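Local coordinates for protein secretin XcpQ (Pseudomonas aeruginosa, PDB 4E9J) that forms the outer membrane channel of the type II secretion system that exports proteins such as elastase, this piece being its periplasmic N0, N1 and N2 domains, at residues 127-132 with 140-145; 196-199 with 203-206; 221-224 with 229-232. All coordinates share one frame; numbering follows the deposited sequence.

Contact 1: residues 127-132 with 140-145; sequences ELIPLI and GHLAAV
L142 of strand 141-145 meets both isoleucines that helix 127-132 offers it. Its CG lies anti to the backbone N (chi1 178°), which carries the branched end out to the helix. There L142 CD1 sits 3.8 Å from I132 CD1. The other methyl, L142 CD2, is 3.9 Å from I132 CG1. The carbon bearing them, L142 CG, is 4.1 Å from I129 CD1. The side chains of I132 and L142 cross at about a right angle, whereas those of I129 and L142 run past each other in opposite senses. A143 points its CB away, to S75 of helix 66-79, and its backbone pairs with I152. At A144 the strand faces the helix again, and its CB touches I129 CD1 at 4.2 Å. That methyl thus spans two alternate residues of the strand.

Helix and strand are nearly antiparallel (170°), with axes 9.7 Å apart. L151 of strand 150-155 also touches both isoleucines, and I167 and L170 of helix 157-171 pack on I132. Since only hydrocarbon groups meet here, N1 joins this helix to its sheet through shape and dispersion, without directional bonds.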
loop_
_atom_site.group_PDB
_atom_site.type_symbol
_atom_site.label_atom_id
_atom_site.label_comp_id
_atom_site.label_asym_id
_atom_site.label_seq_id
_atom_site.Cartn_x
_atom_site.Cartn_y
_atom_site.Cartn_z
ATOM N N GLU A 127 7.338 5.914 -8.470
ATOM C CA GLU A 127 8.004 6.901 -7.626
ATOM C C GLU A 127 7.089 8.057 -7.176
ATOM O O GLU A 127 7.411 8.707 -6.186
ATOM C CB GLU A 127 9.257 7.417 -8.331
ATOM C CG GLU A 127 10.286 6.315 -8.516
ATOM C CD GLU A 127 11.512 6.678 -9.327
ATOM O OE1 GLU A 127 11.617 7.853 -9.748
ATOM O OE2 GLU A 127 12.372 5.787 -9.537
ATOM N N LEU A 128 5.980 8.349 -7.904
ATOM C CA LEU A 128 5.069 9.423 -7.519
ATOM C C LEU A 128 4.011 8.933 -6.533
ATOM O O LEU A 128 3.550 9.746 -5.748
ATOM C CB LEU A 128 4.391 10.051 -8.755
ATOM C CG LEU A 128 5.336 10.594 -9.842
ATOM C CD1 LEU A 128 4.553 11.115 -11.008
ATOM C CD2 LEU A 128 6.223 11.749 -9.308
ATOM N N ILE A 129 3.663 7.625 -6.532
ATOM C CA ILE A 129 2.612 7.034 -5.673
ATOM C C ILE A 129 2.712 7.456 -4.181
ATOM O O ILE A 129 1.722 7.947 -3.623
ATOM C CB ILE A 129 2.572 5.475 -5.826
ATOM C CG1 ILE A 129 2.127 5.010 -7.248
ATOM C CG2 ILE A 129 1.734 4.824 -4.699
ATOM C CD1 ILE A 129 0.671 4.620 -7.467
ATOM N N PRO A 130 3.868 7.289 -3.487
ATOM C CA PRO A 130 3.906 7.722 -2.068
ATOM C C PRO A 130 3.766 9.238 -1.880
ATOM O O PRO A 130 3.377 9.693 -0.801
ATOM C CB PRO A 130 5.236 7.174 -1.529
ATOM C CG PRO A 130 5.923 6.495 -2.689
ATOM C CD PRO A 130 5.167 6.759 -3.946
ATOM N N LEU A 131 4.045 10.026 -2.935
ATOM C CA LEU A 131 3.929 11.479 -2.838
ATOM C C LEU A 131 2.488 11.963 -3.075
ATOM O O LEU A 131 2.133 13.059 -2.652
ATOM C CB LEU A 131 4.880 12.125 -3.831
ATOM C CG LEU A 131 6.324 11.569 -3.843
ATOM C CD1 LEU A 131 7.156 12.320 -4.836
ATOM C CD2 LEU A 131 6.955 11.599 -2.450
ATOM N N ILE A 132 1.661 11.162 -3.744
ATOM C CA ILE A 132 0.280 11.566 -4.002
ATOM C C ILE A 132 -0.709 10.846 -3.091
ATOM O O ILE A 132 -1.824 11.325 -2.945
ATOM C CB ILE A 132 -0.100 11.469 -5.510
ATOM C CG1 ILE A 132 0.062 10.051 -6.048
ATOM C CG2 ILE A 132 0.739 12.480 -6.341
ATOM C CD1 ILE A 132 -0.650 9.815 -7.324
ATOM N N GLY A 140 -11.466 6.809 -1.669
ATOM C CA GLY A 140 -10.909 6.780 -3.006
ATOM C C GLY A 140 -10.088 5.555 -3.319
ATOM O O GLY A 140 -10.019 4.600 -2.551
ATOM N N HIS A 141 -9.455 5.601 -4.475
ATOM C CA HIS A 141 -8.662 4.495 -4.983
ATOM C C HIS A 141 -7.456 5.045 -5.679
ATOM O O HIS A 141 -7.536 6.073 -6.335
ATOM C CB HIS A 141 -9.493 3.680 -5.981
ATOM C CG HIS A 141 -8.823 2.470 -6.536
ATOM N ND1 HIS A 141 -8.809 1.274 -5.861
ATOM C CD2 HIS A 141 -8.172 2.317 -7.705
ATOM C CE1 HIS A 141 -8.141 0.428 -6.631
ATOM N NE2 HIS A 141 -7.762 1.005 -7.762
ATOM N N LEU A 142 -6.339 4.352 -5.561
ATOM C CA LEU A 142 -5.132 4.732 -6.269
ATOM C C LEU A 142 -4.418 3.455 -6.659
ATOM O O LEU A 142 -4.160 2.631 -5.799
ATOM C CB LEU A 142 -4.241 5.657 -5.424
ATOM C CG LEU A 142 -2.914 6.085 -6.054
ATOM C CD1 LEU A 142 -3.137 6.912 -7.317
ATOM C CD2 LEU A 142 -2.084 6.905 -5.049
ATOM N N ALA A 143 -4.163 3.267 -7.964
ATOM C CA ALA A 143 -3.465 2.093 -8.493
ATOM C C ALA A 143 -2.523 2.507 -9.616
ATOM O O ALA A 143 -2.799 3.474 -10.318
ATOM C CB ALA A 143 -4.465 1.071 -9.020
ATOM N N ALA A 144 -1.420 1.760 -9.789
ATOM C CA ALA A 144 -0.460 1.977 -10.867
ATOM C C ALA A 144 -0.789 1.093 -12.068
ATOM O O ALA A 144 -1.271 -0.034 -11.898
ATOM C CB ALA A 144 0.950 1.655 -10.389
ATOM N N VAL A 145 -0.514 1.599 -13.276
ATOM C CA VAL A 145 -0.622 0.859 -14.546
ATOM C C VAL A 145 0.777 1.022 -15.171
ATOM O O VAL A 145 0.990 1.910 -16.002
ATOM C CB VAL A 145 -1.749 1.375 -15.475
ATOM C CG1 VAL A 145 -1.863 0.507 -16.730
ATOM C CG2 VAL A 145 -3.081 1.413 -14.745
#

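Contact 2: residues 196-199 with 203-206; sequences NNAM and QAKG
A198 O receives two backbone N-H groups from the turn that leaves helix 188-201. Q203 N lies 2.8 Å from A198 O and A204 N lies 3.3 Å from it. Both bonds are weak, because the N-H directions are well off the line to the oxygen, at 129° and 135°. This carbonyl is thus approached by donors five and six residues further on, and the chain folds back over the last turn of the helix.

Beyond this forked bond, the side chain of Q203 returns along the helix. Its CG stands beside the backbone N, anti to the carbonyl carbon (chi1 -68°), and a bend at chi2 brings the amide oxygen back, so that Q203 OE1 ends 3.6 Å from A198 CA.

The apolar layer lies next to these bonds. A204 directs its CB at the helix, where it meets A198 CB at 4.2 Å and M199 CG at 4.0 Å. Only the first part of the methionine takes part in this. M199 also packs on V212 of strand 211-215 and on L233 of helix 227-240, while A204 rests on L236 of that same helix.

Chemically, polar and apolar holds sit side by side: imperfect bonds occupy a carbonyl near the helix C-terminus, where the partial negative charge of the helix end would probably favour donors, and one buried alanine methyl fastens the departing chain to the hydrophobic interior of N2.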
loop_
_atom_site.group_PDB
_atom_site.type_symbol
_atom_site.label_atom_id
_atom_site.label_comp_id
_atom_site.label_asym_id
_atom_site.label_seq_id
_atom_site.Cartn_x
_atom_site.Cartn_y
_atom_site.Cartn_z
ATOM N N ASN A 196 6.907 26.543 3.905
ATOM C CA ASN A 196 6.670 27.094 2.574
ATOM C C ASN A 196 6.884 28.598 2.546
ATOM O O ASN A 196 7.510 29.096 1.622
ATOM C CB ASN A 196 5.250 26.783 2.110
ATOM C CG ASN A 196 5.084 25.346 1.728
ATOM O OD1 ASN A 196 6.021 24.704 1.245
ATOM N ND2 ASN A 196 3.862 24.833 1.833
ATOM N N ASN A 197 6.358 29.319 3.557
ATOM C CA ASN A 197 6.546 30.775 3.664
ATOM C C ASN A 197 8.027 31.109 3.752
ATOM O O ASN A 197 8.498 31.907 2.950
ATOM C CB ASN A 197 5.780 31.356 4.871
ATOM C CG ASN A 197 4.312 31.527 4.629
ATOM O OD1 ASN A 197 3.802 31.311 3.525
ATOM N ND2 ASN A 197 3.598 31.943 5.659
ATOM N N ALA A 198 8.776 30.458 4.655
ATOM C CA ALA A 198 10.227 30.693 4.772
ATOM C C ALA A 198 10.990 30.437 3.459
ATOM O O ALA A 198 11.898 31.209 3.131
ATOM C CB ALA A 198 10.813 29.854 5.890
ATOM N N MET A 199 10.626 29.379 2.706
ATOM C CA MET A 199 11.275 29.103 1.422
ATOM C C MET A 199 10.909 30.159 0.376
ATOM O O MET A 199 11.801 30.615 -0.333
ATOM C CB MET A 199 10.959 27.700 0.897
ATOM C CG MET A 199 11.704 26.622 1.645
ATOM S SD MET A 199 11.536 25.015 0.877
ATOM C CE MET A 199 9.761 24.726 1.114
ATOM N N GLN A 203 13.995 32.994 3.637
ATOM C CA GLN A 203 14.464 32.831 5.014
ATOM C C GLN A 203 15.009 31.427 5.350
ATOM O O GLN A 203 15.670 31.296 6.387
ATOM C CB GLN A 203 13.339 33.214 6.001
ATOM C CG GLN A 203 12.994 34.705 5.979
ATOM C CD GLN A 203 11.517 35.002 6.023
ATOM O OE1 GLN A 203 10.653 34.130 5.848
ATOM N NE2 GLN A 203 11.200 36.268 6.261
ATOM N N ALA A 204 14.779 30.395 4.525
ATOM C CA ALA A 204 15.270 29.034 4.825
ATOM C C ALA A 204 16.620 28.767 4.136
ATOM O O ALA A 204 16.702 27.882 3.291
ATOM C CB ALA A 204 14.232 28.004 4.387
ATOM N N LYS A 205 17.675 29.540 4.500
ATOM C CA LYS A 205 19.022 29.464 3.897
ATOM C C LYS A 205 19.495 28.027 3.829
ATOM O O LYS A 205 19.376 27.305 4.811
ATOM C CB LYS A 205 20.045 30.303 4.694
ATOM N N GLY A 206 19.923 27.596 2.648
ATOM C CA GLY A 206 20.387 26.235 2.429
ATOM C C GLY A 206 19.316 25.254 1.971
ATOM O O GLY A 206 19.659 24.267 1.322
#

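Contact 3: residues 221-224 with 229-232; sequences LIIL and ARAK
I223 and R230 lie alongside one another, their side chains running in opposite senses between strand 220-224 and helix 227-240. The isoleucine turns one branch to this contact: CG2 comes within 4.1 Å of R230 CG, while the CG1 arm leads away into the core, where V212 and L233 also touch the residue.

From the helix the arginine answers with its aliphatic stem. Its CG is set anti to the backbone N (chi1 -171°), and the stem thereby reaches across to the strand. R230 CD stands 3.6 Å from I223 O and 4.0 Å from L224 C, so this methylene rests against the backbone rather than against a leucine side chain. L224 points its CB away from the helix, and its side chain packs on I213 and L131.

At chi3 (80°) the arginine bends, and its guanidinium group leaves the strand for the connecting turn: NH2 forms a hydrogen bond with the carbonyl oxygen of G225. D177 of the same chain and Q238 of the second subunit also pack on this arginine. The one side chain thus offers a hydrocarbon flank to the strand end and a polar tip to the turn just after it.

This is the short connection between the last strand and the closing helix of a beta-alpha-beta-beta-alpha unit, the KH-like fold of secretin N1 and N2 domains.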
loop_
_atom_site.group_PDB
_atom_site.type_symbol
_atom_site.label_atom_id
_atom_site.label_comp_id
_atom_site.label_asym_id
_atom_site.label_seq_id
_atom_site.Cartn_x
_atom_site.Cartn_y
_atom_site.Cartn_z
ATOM N N LEU A 221 5.141 15.203 7.794
ATOM C CA LEU A 221 5.606 15.953 6.641
ATOM C C LEU A 221 6.431 15.052 5.769
ATOM O O LEU A 221 7.251 14.280 6.274
ATOM C CB LEU A 221 6.523 17.109 7.076
ATOM C CG LEU A 221 5.928 18.137 8.011
ATOM C CD1 LEU A 221 6.985 19.142 8.422
ATOM C CD2 LEU A 221 4.739 18.821 7.380
ATOM N N ILE A 222 6.286 15.213 4.461
ATOM C CA ILE A 222 7.113 14.518 3.466
ATOM C C ILE A 222 7.934 15.614 2.809
ATOM O O ILE A 222 7.353 16.557 2.297
ATOM C CB ILE A 222 6.266 13.757 2.469
ATOM C CG1 ILE A 222 5.476 12.651 3.178
ATOM C CG2 ILE A 222 7.132 13.184 1.350
ATOM C CD1 ILE A 222 4.262 12.161 2.367
ATOM N N ILE A 223 9.257 15.552 2.937
ATOM C CA ILE A 223 10.161 16.565 2.416
ATOM C C ILE A 223 10.879 16.015 1.185
ATOM O O ILE A 223 11.497 14.951 1.253
ATOM C CB ILE A 223 11.185 16.966 3.495
ATOM C CG1 ILE A 223 10.518 17.277 4.865
ATOM C CG2 ILE A 223 12.082 18.144 2.991
ATOM C CD1 ILE A 223 9.386 18.341 4.816
ATOM N N LEU A 224 10.842 16.769 0.083
ATOM C CA LEU A 224 11.482 16.403 -1.176
ATOM C C LEU A 224 12.445 17.473 -1.581
ATOM O O LEU A 224 12.404 18.583 -1.053
ATOM C CB LEU A 224 10.446 16.257 -2.247
ATOM C CG LEU A 224 9.511 15.089 -2.018
ATOM C CD1 LEU A 224 8.083 15.603 -1.864
ATOM C CD2 LEU A 224 9.661 14.066 -3.109
ATOM N N ALA A 229 19.745 20.220 -0.021
ATOM C CA ALA A 229 18.629 21.120 0.331
ATOM C C ALA A 229 17.571 20.367 1.138
ATOM O O ALA A 229 17.163 20.838 2.181
ATOM C CB ALA A 229 18.016 21.718 -0.913
ATOM N N ARG A 230 17.261 19.139 0.738
ATOM C CA ARG A 230 16.327 18.272 1.473
ATOM C C ARG A 230 16.875 18.000 2.892
ATOM O O ARG A 230 16.133 18.067 3.886
ATOM C CB ARG A 230 16.168 16.973 0.708
ATOM C CG ARG A 230 15.085 16.042 1.203
ATOM C CD ARG A 230 14.950 14.895 0.245
ATOM N NE ARG A 230 15.983 13.861 0.438
ATOM C CZ ARG A 230 16.793 13.347 -0.492
ATOM N NH1 ARG A 230 17.652 12.383 -0.173
ATOM N NH2 ARG A 230 16.750 13.784 -1.746
ATOM N N ALA A 231 18.190 17.770 2.995
ATOM C CA ALA A 231 18.787 17.557 4.308
ATOM C C ALA A 231 18.656 18.813 5.196
ATOM O O ALA A 231 18.389 18.685 6.400
ATOM C CB ALA A 231 20.240 17.128 4.163
ATOM N N LYS A 232 18.735 20.015 4.591
ATOM C CA LYS A 232 18.582 21.248 5.360
ATOM C C LYS A 232 17.118 21.497 5.740
ATOM O O LYS A 232 16.850 21.906 6.861
ATOM C CB LYS A 232 19.154 22.449 4.593
#

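The three contacts follow one another along the chain, the first in N1 and the other two in N2. Contacts 2 and 3 have centres about 12 Å apart and touch where the loop after helix 188-201 meets helix 227-240: G206 O lies 3.8 Å from A229 CB. Contact 3 also reaches back across the domain boundary, since L131 CD1 of contact 1 packs 3.5 Å from L224 CD2, although those centres are about 20 Å apart. Contacts 1 and 2 do not meet, their nearest atoms being about 13 Å apart. Strand 220-224 thus links the two domains, and one turn before L131 in contact 1, E127 forms a salt bridge to R184 of the second subunit.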